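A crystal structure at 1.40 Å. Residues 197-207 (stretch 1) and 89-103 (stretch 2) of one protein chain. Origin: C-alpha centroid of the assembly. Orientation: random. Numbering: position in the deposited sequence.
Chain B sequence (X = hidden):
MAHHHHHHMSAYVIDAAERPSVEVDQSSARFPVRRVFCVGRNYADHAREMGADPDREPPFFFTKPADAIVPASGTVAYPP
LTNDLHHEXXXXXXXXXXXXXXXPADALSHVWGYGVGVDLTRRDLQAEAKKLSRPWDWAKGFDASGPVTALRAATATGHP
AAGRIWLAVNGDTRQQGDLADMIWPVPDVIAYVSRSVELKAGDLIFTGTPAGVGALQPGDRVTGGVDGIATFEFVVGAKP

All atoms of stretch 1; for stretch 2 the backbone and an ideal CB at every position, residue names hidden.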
# COMPACT_ATOMS: atom_id res chain seq x y z
N VAL B 197 12.46 -3.14 3.78
CA VAL B 197 12.34 -1.74 3.41
C VAL B 197 12.98 -0.94 4.54
O VAL B 197 13.23 -1.48 5.61
CB VAL B 197 10.86 -1.28 3.28
CG1 VAL B 197 10.13 -1.98 2.12
CG2 VAL B 197 10.09 -1.46 4.58
N GLU B 198 13.19 0.35 4.34
CA GLU B 198 13.56 1.20 5.45
C GLU B 198 12.30 1.47 6.28
O GLU B 198 11.31 1.98 5.76
CB GLU B 198 14.17 2.52 4.99
CG GLU B 198 14.69 3.31 6.18
CD GLU B 198 15.11 4.72 5.82
OE1 GLU B 198 14.81 5.18 4.70
OE2 GLU B 198 15.73 5.36 6.68
N LEU B 199 12.33 1.10 7.55
CA LEU B 199 11.25 1.45 8.46
C LEU B 199 11.31 2.94 8.73
O LEU B 199 12.39 3.53 8.79
CB LEU B 199 11.44 0.67 9.75
CG LEU B 199 10.27 0.48 10.67
CD1 LEU B 199 9.19 -0.38 10.01
CD2 LEU B 199 10.75 -0.09 12.00
N LYS B 200 10.14 3.56 8.87
CA LYS B 200 10.08 5.01 9.06
C LYS B 200 9.20 5.38 10.23
O LYS B 200 8.22 4.69 10.52
CB LYS B 200 9.53 5.71 7.81
CG LYS B 200 10.38 5.56 6.56
CD LYS B 200 11.66 6.36 6.63
CE LYS B 200 12.06 6.82 5.24
NZ LYS B 200 13.27 7.68 5.30
N ALA B 201 9.53 6.49 10.89
CA ALA B 201 8.62 7.12 11.83
C ALA B 201 7.28 7.29 11.12
O ALA B 201 7.22 7.77 10.00
CB ALA B 201 9.16 8.47 12.27
N GLY B 202 6.21 6.86 11.77
CA GLY B 202 4.89 6.90 11.17
C GLY B 202 4.38 5.53 10.74
O GLY B 202 3.20 5.38 10.50
N ASP B 203 5.26 4.53 10.68
CA ASP B 203 4.81 3.18 10.33
C ASP B 203 3.99 2.53 11.43
O ASP B 203 4.21 2.75 12.63
CB ASP B 203 5.99 2.28 9.95
CG ASP B 203 6.59 2.65 8.61
OD1 ASP B 203 5.88 3.35 7.83
OD2 ASP B 203 7.73 2.24 8.32
N LEU B 204 2.99 1.74 11.00
CA LEU B 204 2.22 0.90 11.91
C LEU B 204 2.49 -0.55 11.54
O LEU B 204 2.56 -0.89 10.37
CB LEU B 204 0.70 1.17 11.81
CG LEU B 204 0.24 2.58 12.18
CD1 LEU B 204 -1.28 2.66 11.97
CD2 LEU B 204 0.61 2.95 13.61
N ILE B 205 2.60 -1.41 12.57
CA ILE B 205 2.75 -2.84 12.35
C ILE B 205 1.66 -3.58 13.11
O ILE B 205 1.53 -3.45 14.34
CB ILE B 205 4.13 -3.35 12.79
CG1 ILE B 205 5.27 -2.55 12.12
CG2 ILE B 205 4.24 -4.84 12.50
CD1 ILE B 205 6.65 -2.90 12.70
N PHE B 206 0.86 -4.33 12.36
CA PHE B 206 -0.14 -5.23 12.95
C PHE B 206 0.59 -6.55 13.17
O PHE B 206 1.14 -7.13 12.24
CB PHE B 206 -1.27 -5.46 11.95
CG PHE B 206 -2.31 -4.38 11.89
CD1 PHE B 206 -1.98 -3.09 11.50
CD2 PHE B 206 -3.63 -4.68 12.17
CE1 PHE B 206 -2.95 -2.10 11.40
CE2 PHE B 206 -4.61 -3.69 12.08
CZ PHE B 206 -4.27 -2.40 11.68
N THR B 207 0.61 -7.00 14.42
CA THR B 207 1.55 -8.04 14.88
C THR B 207 0.98 -9.47 14.94
O THR B 207 1.63 -10.38 15.47
CB THR B 207 2.17 -7.69 16.27
OG1 THR B 207 1.14 -7.51 17.25
CG2 THR B 207 2.98 -6.42 16.17
N UNK B 89 -8.34 -9.63 15.53
CA UNK B 89 -7.86 -8.67 16.55
C UNK B 89 -6.32 -8.70 16.64
O UNK B 89 -5.73 -9.78 16.66
CB UNK B 89 -8.47 -8.99 17.92
N UNK B 90 -5.67 -7.53 16.71
CA UNK B 90 -4.19 -7.46 16.72
C UNK B 90 -3.69 -6.31 17.57
O UNK B 90 -4.29 -5.25 17.58
CB UNK B 90 -3.65 -7.31 15.30
N UNK B 91 -2.54 -6.53 18.21
CA UNK B 91 -1.74 -5.44 18.78
C UNK B 91 -1.08 -4.66 17.64
O UNK B 91 -0.43 -5.24 16.78
CB UNK B 91 -0.69 -5.98 19.75
N UNK B 92 -1.26 -3.34 17.64
CA UNK B 92 -0.67 -2.47 16.62
C UNK B 92 0.50 -1.69 17.24
O UNK B 92 0.37 -1.10 18.33
CB UNK B 92 -1.72 -1.51 16.05
N UNK B 93 1.67 -1.77 16.61
CA UNK B 93 2.87 -1.07 17.05
C UNK B 93 3.13 0.14 16.17
O UNK B 93 3.11 0.03 14.94
CB UNK B 93 4.08 -2.01 17.04
N UNK B 94 3.30 1.30 16.80
CA UNK B 94 3.54 2.56 16.07
C UNK B 94 5.00 2.94 16.17
O UNK B 94 5.54 3.02 17.27
CB UNK B 94 2.66 3.69 16.61
N UNK B 95 5.64 3.18 15.02
CA UNK B 95 7.09 3.43 14.97
C UNK B 95 7.39 4.93 15.06
O UNK B 95 6.74 5.75 14.40
CB UNK B 95 7.69 2.85 13.69
N UNK B 96 8.40 5.28 15.85
CA UNK B 96 8.79 6.69 16.00
C UNK B 96 10.20 7.04 15.52
O UNK B 96 10.59 8.20 15.56
CB UNK B 96 8.67 7.08 17.47
N UNK B 97 10.94 6.06 14.99
CA UNK B 97 12.32 6.31 14.57
C UNK B 97 12.66 5.46 13.37
O UNK B 97 12.45 4.24 13.38
CB UNK B 97 13.30 6.03 15.71
N UNK B 98 13.21 6.11 12.35
CA UNK B 98 13.56 5.40 11.12
C UNK B 98 14.64 4.34 11.37
O UNK B 98 15.47 4.47 12.28
CB UNK B 98 14.04 6.39 10.06
N UNK B 99 14.69 3.32 10.53
CA UNK B 99 15.84 2.45 10.53
C UNK B 99 15.80 1.36 9.51
O UNK B 99 14.73 0.89 9.16
CB UNK B 99 16.01 1.82 11.92
N UNK B 100 16.96 0.94 9.05
CA UNK B 100 17.05 -0.29 8.26
C UNK B 100 17.96 -1.29 8.97
O UNK B 100 18.86 -0.89 9.73
CB UNK B 100 17.57 0.00 6.85
N UNK B 101 17.72 -2.58 8.72
CA UNK B 101 18.53 -3.64 9.32
C UNK B 101 18.69 -3.43 10.84
O UNK B 101 19.80 -3.44 11.39
CB UNK B 101 19.90 -3.69 8.65
N UNK B 102 17.55 -3.26 11.51
CA UNK B 102 17.50 -2.99 12.93
C UNK B 102 17.72 -4.30 13.69
O UNK B 102 17.06 -5.30 13.42
CB UNK B 102 16.17 -2.34 13.32
N UNK B 103 18.66 -4.30 14.63
CA UNK B 103 18.86 -5.50 15.45
C UNK B 103 17.69 -5.61 16.44
O UNK B 103 17.24 -4.58 16.98
CB UNK B 103 20.20 -5.45 16.19

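At 89 nothing of stretch 1 lies within 5.5 Å of the ideal CB, leaving its identity open; it is Ile-89. At 90 the CB points toward stretch 1, 4.1 Å from Phe-206 CD2, which would suit an apolar or a longer mixed side chain. Glu-90 is deposited; its OE1 lies at the edge of the Phe-206 ring, 3.3 Å from Phe-206 CB.

At 91 the carbonyl O accepts from Thr-207 N (3.1 Å) and Thr-207 OG1 (2.8 Å), main-chain bonds that do not by themselves specify a side chain. The sideways CB, 3.5 Å from Thr-207 OG1, suits many residues; Leu-91 is found.

Position 92 pairs with Phe-206 in an antiparallel bridge, and its CB lies on the same sheet face, 4.8 Å from Phe-206 CD1. A beta-branched or other apolar residue fits. Val-92 places CG2 3.7 Å from the Phe-206 ring centroid, 3° off the normal, a CH-pi contact.

At 93 the N donates to Ile-205 O (2.8 Å) and the O accepts from Ile-205 N (2.8 Å). The CB shares the face of Ile-205 and lies 4.6 Å from Thr-207 CG2, favouring an apolar residue; Val-93 CG2 reaches Thr-207 CG2 at 3.6 Å.

The CB at 94 is already 3.7 Å from Leu-204 CD2, so a small residue suffices: Ala-94.

At 95, N donates to Asp-203 O (2.8 Å) and O accepts from Gly-202 N (2.9 Å). The CB points toward stretch 1, 4.6 Å from Leu-199 CD2, which suggests a branched apolar side chain. Ile-95 CD1 packs against Leu-199 CD2 (3.9 Å) and Ile-205 CD1 (4.2 Å).

Positions 96 and 97 direct CB away and demand little; they are Gly-96 and Lys-97.

At 98 the ideal CB is near Leu-199 O, Lys-200 CD and Glu-198 OE2. The free Ala-201 N and the Lys-200 ammonium favour a short acceptor, Asp or Asn. Asp-98 OD1 accepts from Ala-201 N (2.9 Å); OD2 forms a long salt bridge with Lys-200 NZ (3.8 Å), also joined by a water.

At 99, extended at -179/150, N donates to Leu-199 O (2.9 Å) and O accepts from Leu-199 N (2.9 Å), both hydrogen bonds. A CB would point away, so several residues are conceivable; it is Gly-99.

At 100 the nearby Glu-198 carboxylate invites a base. Arg-100 NH2 lies 3.6 Å from Glu-198 OE1, a salt bridge of charges alone, the oxygen being well out of the guanidinium plane.

At 101 CB points away and the left-handed backbone (49/53) most readily takes Gly, Asn or Asp, though others can; it is Ser-101. At 102 CB points toward stretch 1, and a long apolar chain could reach Leu-199: Ile-102 CD1 meets Leu-199 CD2 at 3.8 Å. Position 103, out of reach, is Asp-103.

Stretch 2 (89-103) IELVVAIGKDGRSID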
# COMPACT_ATOMS: atom_id res chain seq x y z
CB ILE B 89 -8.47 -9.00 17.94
CG1 ILE B 89 -8.11 -7.96 19.00
CG2 ILE B 89 -8.09 -10.40 18.45
CD1 ILE B 89 -8.90 -6.70 18.80
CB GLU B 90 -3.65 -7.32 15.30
CG GLU B 90 -4.27 -8.36 14.39
CD GLU B 90 -3.49 -8.72 13.15
OE1 GLU B 90 -2.31 -8.37 13.00
OE2 GLU B 90 -4.12 -9.44 12.35
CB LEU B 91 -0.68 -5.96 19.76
CG LEU B 91 0.21 -4.87 20.36
CD1 LEU B 91 -0.55 -4.06 21.39
CD2 LEU B 91 1.44 -5.51 21.00
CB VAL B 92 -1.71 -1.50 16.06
CG1 VAL B 92 -1.06 -0.49 15.10
CG2 VAL B 92 -2.80 -2.27 15.31
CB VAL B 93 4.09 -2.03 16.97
CG1 VAL B 93 5.30 -1.33 17.55
CG2 VAL B 93 3.81 -3.32 17.75
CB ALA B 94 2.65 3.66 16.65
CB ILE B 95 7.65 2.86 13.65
CG1 ILE B 95 7.38 1.34 13.59
CG2 ILE B 95 9.13 3.20 13.43
CD1 ILE B 95 8.03 0.53 14.72
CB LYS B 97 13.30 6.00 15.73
CG LYS B 97 14.78 6.23 15.42
CD LYS B 97 15.61 6.11 16.68
CE LYS B 97 15.57 4.72 17.29
NZ LYS B 97 16.55 4.60 18.40
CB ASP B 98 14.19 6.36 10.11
CG ASP B 98 13.26 7.50 9.65
OD1 ASP B 98 12.03 7.54 9.95
OD2 ASP B 98 13.80 8.40 8.96
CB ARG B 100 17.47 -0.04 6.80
CG ARG B 100 18.89 0.41 6.61
CD ARG B 100 19.24 0.42 5.12
NE ARG B 100 18.35 1.27 4.31
CZ ARG B 100 18.39 2.61 4.26
NH1 ARG B 100 19.27 3.29 5.01
NH2 ARG B 100 17.55 3.25 3.46
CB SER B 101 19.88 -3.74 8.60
OG SER B 101 19.68 -4.17 7.26
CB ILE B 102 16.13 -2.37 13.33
CG1 ILE B 102 15.89 -1.07 12.56
CG2 ILE B 102 16.06 -2.14 14.85
CD1 ILE B 102 14.46 -0.57 12.67
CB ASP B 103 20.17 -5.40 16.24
CG ASP B 103 20.53 -6.69 16.96
OD1 ASP B 103 20.06 -6.91 18.09
OD2 ASP B 103 21.30 -7.49 16.39
O HOH W 1 -1.04 -9.08 18.05
O HOH W 2 12.64 9.96 6.77
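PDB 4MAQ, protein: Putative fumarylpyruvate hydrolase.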